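Protein adenylyltransferase (Bartonella henselae str. Houston-1, PDB 5NH2) transfers AMP from ATP to tyrosine or threonine residues of host target proteins, an activity of its Fic (Fido) domain that serves bacterial virulence. Local coordinates at residues K183-V188 against Q203-D208; E244-T249 against I288-P293. All coordinates share one frame; numbering follows the deposited sequence.

Interaction 1. Residues K183-V188 against Q203-D208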
# COMPACT_ATOMS: atom_id res chain seq x y z
N LYS A 183 8.25 -2.16 -2.84
CA LYS A 183 8.71 -0.98 -2.13
C LYS A 183 9.57 -0.10 -3.04
O LYS A 183 9.44 1.14 -3.04
CB LYS A 183 9.48 -1.43 -0.88
CG LYS A 183 9.88 -0.23 0.08
CD LYS A 183 10.15 -0.69 1.55
CE LYS A 183 11.17 0.20 2.22
NZ LYS A 183 10.63 1.50 2.69
N GLU A 184 10.41 -0.73 -3.83
CA GLU A 184 11.23 -0.04 -4.82
C GLU A 184 10.38 0.76 -5.82
O GLU A 184 10.65 1.95 -6.06
CB GLU A 184 12.09 -1.07 -5.55
CG GLU A 184 12.93 -0.48 -6.69
CD GLU A 184 14.05 0.44 -6.19
OE1 GLU A 184 14.33 0.49 -4.96
OE2 GLU A 184 14.66 1.13 -7.04
N ARG A 185 9.39 0.11 -6.45
CA ARG A 185 8.61 0.79 -7.50
C ARG A 185 7.82 1.96 -6.92
O ARG A 185 7.80 3.05 -7.51
CB ARG A 185 7.69 -0.21 -8.22
CG ARG A 185 6.77 0.46 -9.29
CD ARG A 185 5.77 -0.51 -9.95
NE ARG A 185 5.28 0.02 -11.22
CZ ARG A 185 4.42 -0.59 -12.06
NH1 ARG A 185 3.89 -1.78 -11.78
NH2 ARG A 185 4.07 0.02 -13.19
N MET A 186 7.23 1.76 -5.72
CA MET A 186 6.51 2.84 -5.02
C MET A 186 7.40 4.07 -4.85
O MET A 186 6.97 5.21 -5.13
CB MET A 186 6.00 2.35 -3.64
CG MET A 186 4.98 3.32 -2.95
SD MET A 186 3.43 3.52 -3.95
CE MET A 186 3.64 5.17 -4.60
N MET A 187 8.66 3.86 -4.43
CA MET A 187 9.53 5.00 -4.19
C MET A 187 9.95 5.67 -5.52
O MET A 187 9.98 6.91 -5.61
CB MET A 187 10.75 4.59 -3.36
CG MET A 187 11.98 5.55 -3.61
SD MET A 187 13.59 4.86 -3.23
CE MET A 187 14.02 3.72 -4.54
N VAL A 188 10.25 4.87 -6.55
CA VAL A 188 10.57 5.45 -7.87
C VAL A 188 9.42 6.36 -8.34
O VAL A 188 9.64 7.49 -8.79
CB VAL A 188 10.86 4.33 -8.90
CG1 VAL A 188 10.94 4.89 -10.30
CG2 VAL A 188 12.16 3.54 -8.61
N GLN A 203 1.36 7.07 -13.26
CA GLN A 203 0.30 6.60 -14.17
C GLN A 203 0.48 5.12 -14.56
O GLN A 203 -0.50 4.37 -14.64
CB GLN A 203 0.27 7.51 -15.43
CG GLN A 203 -0.16 8.98 -15.21
CD GLN A 203 0.37 9.95 -16.31
OE1 GLN A 203 1.18 9.55 -17.14
NE2 GLN A 203 -0.10 11.21 -16.31
N HIS A 204 1.72 4.68 -14.82
CA HIS A 204 2.01 3.29 -15.18
C HIS A 204 1.75 2.34 -14.00
O HIS A 204 1.11 1.28 -14.15
CB HIS A 204 3.45 3.19 -15.69
CG HIS A 204 3.88 1.81 -16.10
ND1 HIS A 204 5.21 1.46 -16.25
CD2 HIS A 204 3.16 0.70 -16.42
CE1 HIS A 204 5.29 0.19 -16.62
NE2 HIS A 204 4.06 -0.29 -16.73
N LEU A 205 2.16 2.78 -12.79
CA LEU A 205 1.80 2.09 -11.56
C LEU A 205 0.29 1.86 -11.46
O LEU A 205 -0.15 0.71 -11.31
CB LEU A 205 2.31 2.90 -10.35
CG LEU A 205 2.30 2.21 -8.97
CD1 LEU A 205 3.37 2.80 -8.07
CD2 LEU A 205 1.00 2.33 -8.29
N PHE A 206 -0.53 2.94 -11.51
CA PHE A 206 -2.00 2.80 -11.39
C PHE A 206 -2.58 1.93 -12.51
O PHE A 206 -3.59 1.22 -12.29
CB PHE A 206 -2.71 4.19 -11.40
CG PHE A 206 -2.85 4.86 -10.01
CD1 PHE A 206 -1.71 5.16 -9.22
CD2 PHE A 206 -4.10 5.25 -9.54
CE1 PHE A 206 -1.84 5.79 -7.98
CE2 PHE A 206 -4.27 5.87 -8.27
CZ PHE A 206 -3.15 6.14 -7.49
N GLU A 207 -1.96 1.94 -13.72
CA GLU A 207 -2.46 1.09 -14.81
C GLU A 207 -2.25 -0.41 -14.51
O GLU A 207 -3.17 -1.22 -14.67
CB GLU A 207 -1.82 1.50 -16.14
CG GLU A 207 -1.89 0.42 -17.23
CD GLU A 207 -3.26 0.32 -17.93
OE1 GLU A 207 -4.17 1.18 -17.69
OE2 GLU A 207 -3.41 -0.65 -18.72
N ASP A 208 -1.04 -0.78 -14.08
CA ASP A 208 -0.73 -2.19 -13.82
C ASP A 208 -1.63 -2.82 -12.75
O ASP A 208 -1.91 -4.03 -12.81
CB ASP A 208 0.75 -2.31 -13.39
CG ASP A 208 1.69 -2.22 -14.56
OD1 ASP A 208 1.20 -2.02 -15.71
OD2 ASP A 208 2.92 -2.33 -14.36
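Two helices of the Fido domain, 183-196 and 200-208, meet here around the buried side chain of Arg-185, which reaches across to His-204, Leu-205 and Asp-208. The short segments run roughly antiparallel, at 138°, with axes 10.7 Å apart. That gap is wide, and long side chains fill it. Arg-185 starts with CG anti to the backbone N (chi1 177°) and stays extended to NE, which carries its guanidinium to the far helix. There it forms a salt bridge with Asp-208. Both end nitrogens grip a single oxygen: NH1 of Arg-185 lies 2.8 Å from OD2 of Asp-208, and NH2 lies 2.9 Å from the same OD2. The oxygen sits near the guanidinium plane. The carboxylate is turned 63° from that plane. NH2 comes from above the carboxylate plane, while NH1 meets OD2 on its anti side, and both N-H bonds are well off straight. OD2 also accepts a hydrogen bond from the backbone N of Val-239, in strand 237-239.

NH2 of Arg-185 also stands 3.3 Å above the centre of the His-204 ring, with the guanidinium edge-on to that face. NE2 of that ring is hydrogen-bonded to O of Val-239. CA of Leu-205 lies over one guanidinium face, offset toward the rim. Beside this polar end, SD of Met-186 touches CD1 of Leu-205 at 4.2 Å, and the two side chains cross at about a right angle. Met-186 also packs on Phe-144 of helix 133-150. The arrangement is a buried arginine-aspartate bridge between consecutive antiparallel helices of the mainly helical Fic fold.

Interaction 2. Residues E244-T249 against I288-P293; sequences ETYTGT and ITFTAP
Ile-288 forms a hydrogen-bonded antiparallel pair with Gly-248, through two backbone bonds. N of Ile-288 donates to O of Gly-248 at 2.9 Å, and N of Gly-248 donates to O of Ile-288 at 3.0 Å. The Ile-288 side chain lies on the same sheet face as Tyr-246 and Phe-290, packing on Leu-260 and Leu-282.

Thr-289 points to the other face and forms a non-hydrogen-bonded pair with Thr-247. Their hydroxyls still bond to each other, OG1 to OG1 at 3.2 Å. CG2 of Thr-289 comes within 3.5 Å of CG2 of Thr-245, so the methyl groups meet diagonally across the strands.

Phe-290 pairs with Tyr-246. N of Phe-290 donates to O of Tyr-246, and O of Phe-290 accepts from N of Tyr-246, each at 2.9 Å. N of Tyr-246 is tilted 28° from the plane of the Phe-290 carbonyl. This same O of Phe-290 lies at the edge of the Tyr-246 ring. CD1 of Tyr-246 approaches CD2 of Phe-290 at 4.5 Å, near the plane of the phenylalanine ring. Phe-290 also meets Phe-258 edge-to-face, and OH of Tyr-246 is hydrogen-bonded to N of Lys-241.

Thr-291 returns to the threonine face, in a non-hydrogen-bonded pair with Thr-245. Its OG1 is hydrogen-bonded to OG1 of Thr-245 at 2.8 Å, and either could be the donor. Both side chains set OG1 anti to the carbonyl carbon (chi1 -51° and -62°), which brings the two hydroxyls together across the pair.

Past the last strand pair, N of Ala-292 still donates to O of Glu-244 at 3.0 Å. One face is thus an exposed row of threonines, and the other turns aromatic and aliphatic groups inward. This is an amphipathic edge of the mixed sheet in the OB-clan intracellular delivery domain.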
# COMPACT_ATOMS: atom_id res chain seq x y z
N GLU A 244 6.34 -0.06 -26.01
CA GLU A 244 7.74 0.00 -25.59
C GLU A 244 8.52 -1.25 -25.98
O GLU A 244 7.97 -2.35 -26.12
CB GLU A 244 7.85 0.18 -24.07
CG GLU A 244 7.20 1.43 -23.59
CD GLU A 244 7.81 2.65 -24.22
OE1 GLU A 244 9.04 2.80 -24.09
OE2 GLU A 244 7.07 3.43 -24.86
N THR A 245 9.82 -1.08 -26.14
CA THR A 245 10.71 -2.20 -26.42
C THR A 245 11.57 -2.45 -25.19
O THR A 245 11.88 -1.52 -24.45
CB THR A 245 11.56 -1.94 -27.68
OG1 THR A 245 10.71 -1.78 -28.82
CG2 THR A 245 12.50 -3.10 -27.94
N TYR A 246 11.89 -3.70 -24.95
CA TYR A 246 12.76 -4.07 -23.85
C TYR A 246 13.75 -5.09 -24.37
O TYR A 246 13.42 -5.89 -25.25
CB TYR A 246 11.94 -4.63 -22.68
CG TYR A 246 10.82 -3.70 -22.24
CD1 TYR A 246 9.62 -3.63 -22.94
CD2 TYR A 246 10.97 -2.90 -21.14
CE1 TYR A 246 8.59 -2.77 -22.53
CE2 TYR A 246 9.96 -2.04 -20.74
CZ TYR A 246 8.77 -1.99 -21.42
OH TYR A 246 7.79 -1.11 -20.96
N THR A 247 14.98 -5.04 -23.87
CA THR A 247 15.97 -6.02 -24.27
C THR A 247 16.69 -6.54 -23.04
O THR A 247 17.33 -5.77 -22.33
CB THR A 247 16.97 -5.45 -25.27
OG1 THR A 247 16.27 -4.80 -26.33
CG2 THR A 247 17.80 -6.58 -25.85
N GLY A 248 16.61 -7.84 -22.82
CA GLY A 248 17.22 -8.43 -21.65
C GLY A 248 17.11 -9.94 -21.64
O GLY A 248 16.89 -10.59 -22.66
N THR A 249 17.29 -10.50 -20.45
CA THR A 249 17.48 -11.93 -20.25
C THR A 249 16.13 -12.60 -20.05
O THR A 249 15.39 -12.25 -19.12
CB THR A 249 18.39 -12.16 -19.05
OG1 THR A 249 19.75 -11.95 -19.45
CG2 THR A 249 18.21 -13.55 -18.47
N ILE A 288 16.57 -11.85 -25.25
CA ILE A 288 15.49 -11.56 -26.18
C ILE A 288 15.17 -10.07 -26.16
O ILE A 288 15.45 -9.36 -25.18
CB ILE A 288 14.21 -12.39 -25.91
CG1 ILE A 288 13.34 -11.74 -24.84
CG2 ILE A 288 14.56 -13.80 -25.49
CD1 ILE A 288 11.96 -12.36 -24.81
N THR A 289 14.61 -9.60 -27.27
CA THR A 289 14.03 -8.28 -27.40
C THR A 289 12.53 -8.41 -27.63
O THR A 289 12.08 -9.23 -28.43
CB THR A 289 14.67 -7.50 -28.55
OG1 THR A 289 16.06 -7.34 -28.28
CG2 THR A 289 14.05 -6.14 -28.65
N PHE A 290 11.74 -7.62 -26.90
CA PHE A 290 10.30 -7.74 -26.92
C PHE A 290 9.70 -6.35 -26.99
O PHE A 290 9.99 -5.51 -26.14
CB PHE A 290 9.78 -8.48 -25.67
CG PHE A 290 8.28 -8.33 -25.44
CD1 PHE A 290 7.37 -9.14 -26.10
CD2 PHE A 290 7.79 -7.40 -24.54
CE1 PHE A 290 5.99 -9.01 -25.89
CE2 PHE A 290 6.40 -7.27 -24.32
CZ PHE A 290 5.51 -8.07 -25.01
N THR A 291 8.86 -6.12 -28.00
CA THR A 291 8.08 -4.91 -28.12
C THR A 291 6.63 -5.24 -27.83
O THR A 291 6.01 -6.03 -28.55
CB THR A 291 8.21 -4.30 -29.51
OG1 THR A 291 9.60 -4.19 -29.86
CG2 THR A 291 7.58 -2.93 -29.53
N ALA A 292 6.08 -4.65 -26.77
CA ALA A 292 4.68 -4.88 -26.43
C ALA A 292 3.77 -4.20 -27.45
O ALA A 292 4.09 -3.11 -27.93
CB ALA A 292 4.39 -4.39 -25.01
N PRO A 293 2.67 -4.84 -27.84
CA PRO A 293 1.79 -4.32 -28.91
C PRO A 293 0.75 -3.29 -28.47
O PRO A 293 0.65 -2.92 -27.32
CB PRO A 293 1.10 -5.60 -29.41
CG PRO A 293 1.17 -6.54 -28.24
CD PRO A 293 2.51 -6.29 -27.66

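The two interactions lie in different parts of the chain, with centres 19 Å apart and nearest atoms about 5 Å apart, without touching. They come in series: interaction 1 closes before interaction 2 opens. Interaction 1 joins two helices of the Fido domain, where Met-186 is about 5 Å, side chain to side chain, from Arg-162, a probable ATP-binding residue. Interaction 2 joins two neighbouring strands of the five-stranded sheet, away from the annotated sites. Strand 237-239 belongs to that same sheet and touches Arg-185, His-204 and Asp-208. The catalytic helical domain and the following sheet domain are therefore packed directly against each other.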